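Local coordinates for protein galactitol 1-phosphate 5-dehydrogenase (Escherichia coli, PDB 4UEJ) that oxidises galactitol 1-phosphate to D-tagatose 6-phosphate with NAD+, as a zinc-dependent dehydrogenase of the alcohol dehydrogenase family, at residues A141-F153 with T171-L183. Numbering follows the deposited sequence. Where two conformers were deposited one is given.
Sequences AFIEPITVGLHAF and TIGLLAIQCAVAL
Helix 143-153 packs across helix 171-182 at -62°, the segment axes coming within 8.4 Å, and Pro145 faces Ile172 while Ile146 faces Leu175 where the backbones run closest. Gly149 suits this approach, since a CB there would point at helix 171-182 and crowd the Ala176 methyl. A water lies between Pro145 O (2.8 Å) and Ile172 O, within hydrogen-bonding distance of each, and weakly accepts from Gly149 N, a polar bridge in an otherwise apolar interface. Near the start of both helices Ile172, in one of its two conformers, reaches across with its CD1, 3.5 Å from Pro145 CB, while its CG2 branch meets Val148 CG1. Leu175 spreads its two methyls, CD1 against Pro145 and CD2 at 3.8 Å from Ile146 CG1, the side chains of Leu175 and Ile146 crossing at about a right angle. Cys179 SG then lies against both Ile146 CG2 and Leu150 CD2, and Leu150 CD2 goes on to Leu183 CD1. Phe153 closes the far end: with CG anti to its carbonyl carbon (chi1 -66°), the ring presents its edge to Ala176 O, 3.6 Å from CZ, and to Cys179 CB, while Gly149 O lies over one face. Its CZ also meets Ala180 CB (3.9 Å) and its CD2 meets Leu183 CD1. Cutting the ring back to an alanine here would probably open a gap beside Cys179 and leave Ala180 CB without its neighbour. Leu232 and Leu234 of strand 231-235 also touch the ring. Helix 171-182 follows the glycine-rich turn of a Rossmann fold, and Glu144, a probable catalytic-zinc ligand, sits in the first turn of helix 143-153, consistent with packing that ties the nucleotide-binding domain to the zinc site, as in zinc-containing alcohol dehydrogenases.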
loop_
_atom_site.group_PDB
_atom_site.type_symbol
_atom_site.label_atom_id
_atom_site.label_comp_id
_atom_site.label_asym_id
_atom_site.label_seq_id
_atom_site.Cartn_x
_atom_site.Cartn_y
_atom_site.Cartn_z
ATOM N N ALA A 141 13.370 -1.194 -28.861
ATOM C CA ALA A 141 13.578 -2.194 -27.816
ATOM C C ALA A 141 13.449 -1.603 -26.422
ATOM O O ALA A 141 13.432 -2.340 -25.432
ATOM C CB ALA A 141 14.936 -2.852 -27.968
ATOM N N PHE A 142 13.330 -0.282 -26.332
ATOM C CA PHE A 142 13.247 0.339 -25.013
ATOM C C PHE A 142 11.834 0.727 -24.646
ATOM O O PHE A 142 11.582 1.140 -23.511
ATOM C CB PHE A 142 14.153 1.573 -24.935
ATOM C CG PHE A 142 15.605 1.237 -24.781
ATOM C CD1 PHE A 142 16.389 0.995 -25.890
ATOM C CD2 PHE A 142 16.176 1.130 -23.521
ATOM C CE1 PHE A 142 17.735 0.681 -25.754
ATOM C CE2 PHE A 142 17.519 0.814 -23.380
ATOM C CZ PHE A 142 18.298 0.584 -24.503
ATOM N N ILE A 143 10.905 0.585 -25.589
ATOM C CA ILE A 143 9.534 1.005 -25.308
ATOM C C ILE A 143 8.913 0.215 -24.165
ATOM O O ILE A 143 8.309 0.803 -23.269
ATOM C CB ILE A 143 8.653 0.886 -26.547
ATOM C CG1 ILE A 143 9.123 1.896 -27.587
ATOM C CG2 ILE A 143 7.186 1.136 -26.199
ATOM C CD1 ILE A 143 8.158 2.043 -28.718
ATOM N N GLU A 144 9.060 -1.107 -24.193
ATOM C CA GLU A 144 8.516 -1.943 -23.140
ATOM C C GLU A 144 9.083 -1.562 -21.748
ATOM O O GLU A 144 8.299 -1.331 -20.813
ATOM C CB GLU A 144 8.747 -3.420 -23.488
ATOM C CG GLU A 144 7.845 -4.393 -22.751
ATOM C CD GLU A 144 8.375 -4.778 -21.400
ATOM O OE1 GLU A 144 9.521 -4.400 -21.082
ATOM O OE2 GLU A 144 7.635 -5.444 -20.642
ATOM N N PRO A 145 10.422 -1.443 -21.605
ATOM C CA PRO A 145 10.882 -1.040 -20.267
ATOM C C PRO A 145 10.492 0.398 -19.865
ATOM O O PRO A 145 10.293 0.639 -18.660
ATOM C CB PRO A 145 12.416 -1.215 -20.350
ATOM C CG PRO A 145 12.735 -1.333 -21.797
ATOM C CD PRO A 145 11.530 -1.972 -22.424
ATOM N N ILE A 146 10.329 1.309 -20.824
ATOM C CA ILE A 146 9.802 2.641 -20.503
ATOM C C ILE A 146 8.412 2.521 -19.892
ATOM O O ILE A 146 8.099 3.154 -18.884
ATOM C CB ILE A 146 9.732 3.532 -21.733
ATOM C CG1 ILE A 146 11.149 3.879 -22.182
ATOM C CG2 ILE A 146 8.999 4.849 -21.421
ATOM C CD1 ILE A 146 11.171 4.443 -23.555
ATOM N N THR A 147 7.581 1.683 -20.500
ATOM C CA THR A 147 6.203 1.604 -20.033
ATOM C C THR A 147 6.075 1.029 -18.633
ATOM O O THR A 147 5.053 1.230 -18.009
ATOM C CB THR A 147 5.294 0.774 -20.967
ATOM O OG1 THR A 147 5.734 -0.592 -21.008
ATOM C CG2 THR A 147 5.273 1.396 -22.379
ATOM N N VAL A 148 7.084 0.309 -18.151
ATOM C CA VAL A 148 7.047 -0.195 -16.779
ATOM C C VAL A 148 6.896 0.972 -15.790
ATOM O O VAL A 148 5.981 0.988 -14.941
ATOM C CB VAL A 148 8.298 -1.004 -16.443
ATOM C CG1 VAL A 148 8.306 -1.387 -14.983
ATOM C CG2 VAL A 148 8.359 -2.258 -17.319
ATOM N N GLY A 149 7.785 1.949 -15.913
ATOM C CA GLY A 149 7.752 3.126 -15.069
ATOM C C GLY A 149 6.513 3.953 -15.317
ATOM O O GLY A 149 5.908 4.456 -14.379
ATOM N N LEU A 150 6.122 4.079 -16.582
ATOM C CA LEU A 150 4.945 4.851 -16.926
ATOM C C LEU A 150 3.697 4.235 -16.310
ATOM O O LEU A 150 2.794 4.956 -15.900
ATOM C CB LEU A 150 4.764 4.959 -18.435
ATOM C CG LEU A 150 5.800 5.844 -19.138
ATOM C CD1 LEU A 150 5.427 5.945 -20.626
ATOM C CD2 LEU A 150 5.803 7.224 -18.516
ATOM N N HIS A 151 3.653 2.909 -16.264
ATOM C CA HIS A 151 2.497 2.227 -15.684
ATOM C C HIS A 151 2.383 2.539 -14.198
ATOM O O HIS A 151 1.288 2.797 -13.698
ATOM C CB HIS A 151 2.591 0.713 -15.874
ATOM C CG HIS A 151 1.388 -0.016 -15.368
ATOM N ND1 HIS A 151 0.134 0.149 -15.921
ATOM C CD2 HIS A 151 1.231 -0.884 -14.342
ATOM C CE1 HIS A 151 -0.738 -0.592 -15.261
ATOM N NE2 HIS A 151 -0.094 -1.240 -14.303
ATOM N N ALA A 152 3.515 2.513 -13.502
ATOM C CA ALA A 152 3.527 2.899 -12.082
ATOM C C ALA A 152 3.078 4.344 -11.879
ATOM O O ALA A 152 2.268 4.605 -10.978
ATOM C CB ALA A 152 4.891 2.683 -11.480
ATOM N N PHE A 153 3.584 5.283 -12.688
ATOM C CA PHE A 153 3.097 6.673 -12.615
ATOM C C PHE A 153 1.586 6.761 -12.846
ATOM O O PHE A 153 0.872 7.512 -12.174
ATOM C CB PHE A 153 3.811 7.573 -13.638
ATOM C CG PHE A 153 5.277 7.769 -13.366
ATOM C CD1 PHE A 153 5.797 7.604 -12.094
ATOM C CD2 PHE A 153 6.142 8.105 -14.395
ATOM C CE1 PHE A 153 7.153 7.787 -11.845
ATOM C CE2 PHE A 153 7.504 8.289 -14.149
ATOM C CZ PHE A 153 8.007 8.113 -12.881
ATOM N N THR A 171 18.121 -0.134 -15.509
ATOM C CA THR A 171 17.531 0.527 -16.667
ATOM C C THR A 171 16.118 1.057 -16.413
ATOM O O THR A 171 15.794 2.176 -16.783
ATOM C CB THR A 171 17.501 -0.397 -17.876
ATOM O OG1 THR A 171 18.837 -0.832 -18.144
ATOM C CG2 THR A 171 16.967 0.353 -19.086
ATOM N N ILE A 172 15.274 0.241 -15.785
ATOM C CA ILE A 172 13.916 0.661 -15.488
ATOM C C ILE A 172 13.913 1.943 -14.664
ATOM O O ILE A 172 13.204 2.894 -14.981
ATOM C CB ILE A 172 13.140 -0.429 -14.725
ATOM C CG1 ILE A 172 13.032 -1.692 -15.575
ATOM C CG2 ILE A 172 11.748 0.071 -14.348
ATOM C CD1 ILE A 172 12.300 -1.465 -16.861
ATOM N N GLY A 173 14.723 1.962 -13.618
ATOM C CA GLY A 173 14.848 3.145 -12.773
ATOM C C GLY A 173 15.367 4.384 -13.485
ATOM O O GLY A 173 14.849 5.487 -13.295
ATOM N N LEU A 174 16.408 4.224 -14.299
ATOM C CA LEU A 174 16.939 5.366 -15.011
ATOM C C LEU A 174 15.923 5.902 -16.007
ATOM O O LEU A 174 15.819 7.106 -16.188
ATOM C CB LEU A 174 18.239 4.999 -15.727
ATOM C CG LEU A 174 19.398 4.710 -14.775
ATOM C CD1 LEU A 174 20.605 4.120 -15.519
ATOM C CD2 LEU A 174 19.791 6.001 -14.055
ATOM N N LEU A 175 15.181 5.010 -16.664
ATOM C CA LEU A 175 14.128 5.459 -17.584
ATOM C C LEU A 175 13.046 6.220 -16.819
ATOM O O LEU A 175 12.553 7.252 -17.280
ATOM C CB LEU A 175 13.516 4.279 -18.341
ATOM C CG LEU A 175 14.456 3.678 -19.410
ATOM C CD1 LEU A 175 13.926 2.303 -19.846
ATOM C CD2 LEU A 175 14.576 4.588 -20.594
ATOM N N ALA A 176 12.691 5.703 -15.647
ATOM C CA ALA A 176 11.687 6.343 -14.810
ATOM C C ALA A 176 12.094 7.763 -14.409
ATOM O O ALA A 176 11.258 8.664 -14.352
ATOM C CB ALA A 176 11.416 5.497 -13.571
ATOM N N ILE A 177 13.372 7.972 -14.131
ATOM C CA ILE A 177 13.856 9.321 -13.859
ATOM C C ILE A 177 13.583 10.246 -15.022
ATOM O O ILE A 177 13.036 11.338 -14.839
ATOM C CB ILE A 177 15.354 9.321 -13.559
ATOM C CG1 ILE A 177 15.609 8.586 -12.241
ATOM C CG2 ILE A 177 15.888 10.753 -13.533
ATOM C CD1 ILE A 177 17.072 8.309 -11.975
ATOM N N GLN A 178 13.959 9.800 -16.220
ATOM C CA GLN A 178 13.760 10.587 -17.425
ATOM C C GLN A 178 12.287 10.887 -17.671
ATOM O O GLN A 178 11.932 12.011 -18.042
ATOM C CB GLN A 178 14.362 9.866 -18.634
ATOM C CG GLN A 178 15.842 9.607 -18.518
ATOM C CD GLN A 178 16.394 8.953 -19.765
ATOM O OE1 GLN A 178 15.850 9.131 -20.846
ATOM N NE2 GLN A 178 17.469 8.189 -19.620
ATOM N N CYS A 179 11.428 9.889 -17.451
ATOM C CA CYS A 179 9.999 10.091 -17.666
ATOM C C CYS A 179 9.414 11.064 -16.637
ATOM O O CYS A 179 8.647 11.948 -16.999
ATOM C CB CYS A 179 9.247 8.767 -17.625
ATOM S SG CYS A 179 9.587 7.747 -19.088
ATOM N N ALA A 180 9.818 10.922 -15.379
ATOM C CA ALA A 180 9.353 11.836 -14.331
ATOM C C ALA A 180 9.676 13.285 -14.668
ATOM O O ALA A 180 8.852 14.173 -14.478
ATOM C CB ALA A 180 9.960 11.458 -12.980
ATOM N N VAL A 181 10.882 13.532 -15.160
ATOM C CA VAL A 181 11.266 14.880 -15.543
ATOM C C VAL A 181 10.391 15.381 -16.689
ATOM O O VAL A 181 9.898 16.506 -16.664
ATOM C CB VAL A 181 12.753 14.939 -15.941
ATOM C CG1 VAL A 181 13.100 16.304 -16.481
ATOM C CG2 VAL A 181 13.603 14.603 -14.724
ATOM N N ALA A 182 10.175 14.523 -17.678
ATOM C CA ALA A 182 9.451 14.917 -18.873
ATOM C C ALA A 182 7.973 15.195 -18.586
ATOM O O ALA A 182 7.324 15.996 -19.277
ATOM C CB ALA A 182 9.593 13.828 -19.941
ATOM N N LEU A 183 7.457 14.533 -17.564
ATOM C CA LEU A 183 6.044 14.570 -17.219
ATOM C C LEU A 183 5.761 15.566 -16.102
ATOM O O LEU A 183 4.666 15.590 -15.537
ATOM C CB LEU A 183 5.567 13.182 -16.808
ATOM C CG LEU A 183 5.694 12.118 -17.906
ATOM C CD1 LEU A 183 5.483 10.765 -17.296
ATOM C CD2 LEU A 183 4.706 12.375 -19.021
HETATM O O HOH W 1 10.745 2.539 -16.681
#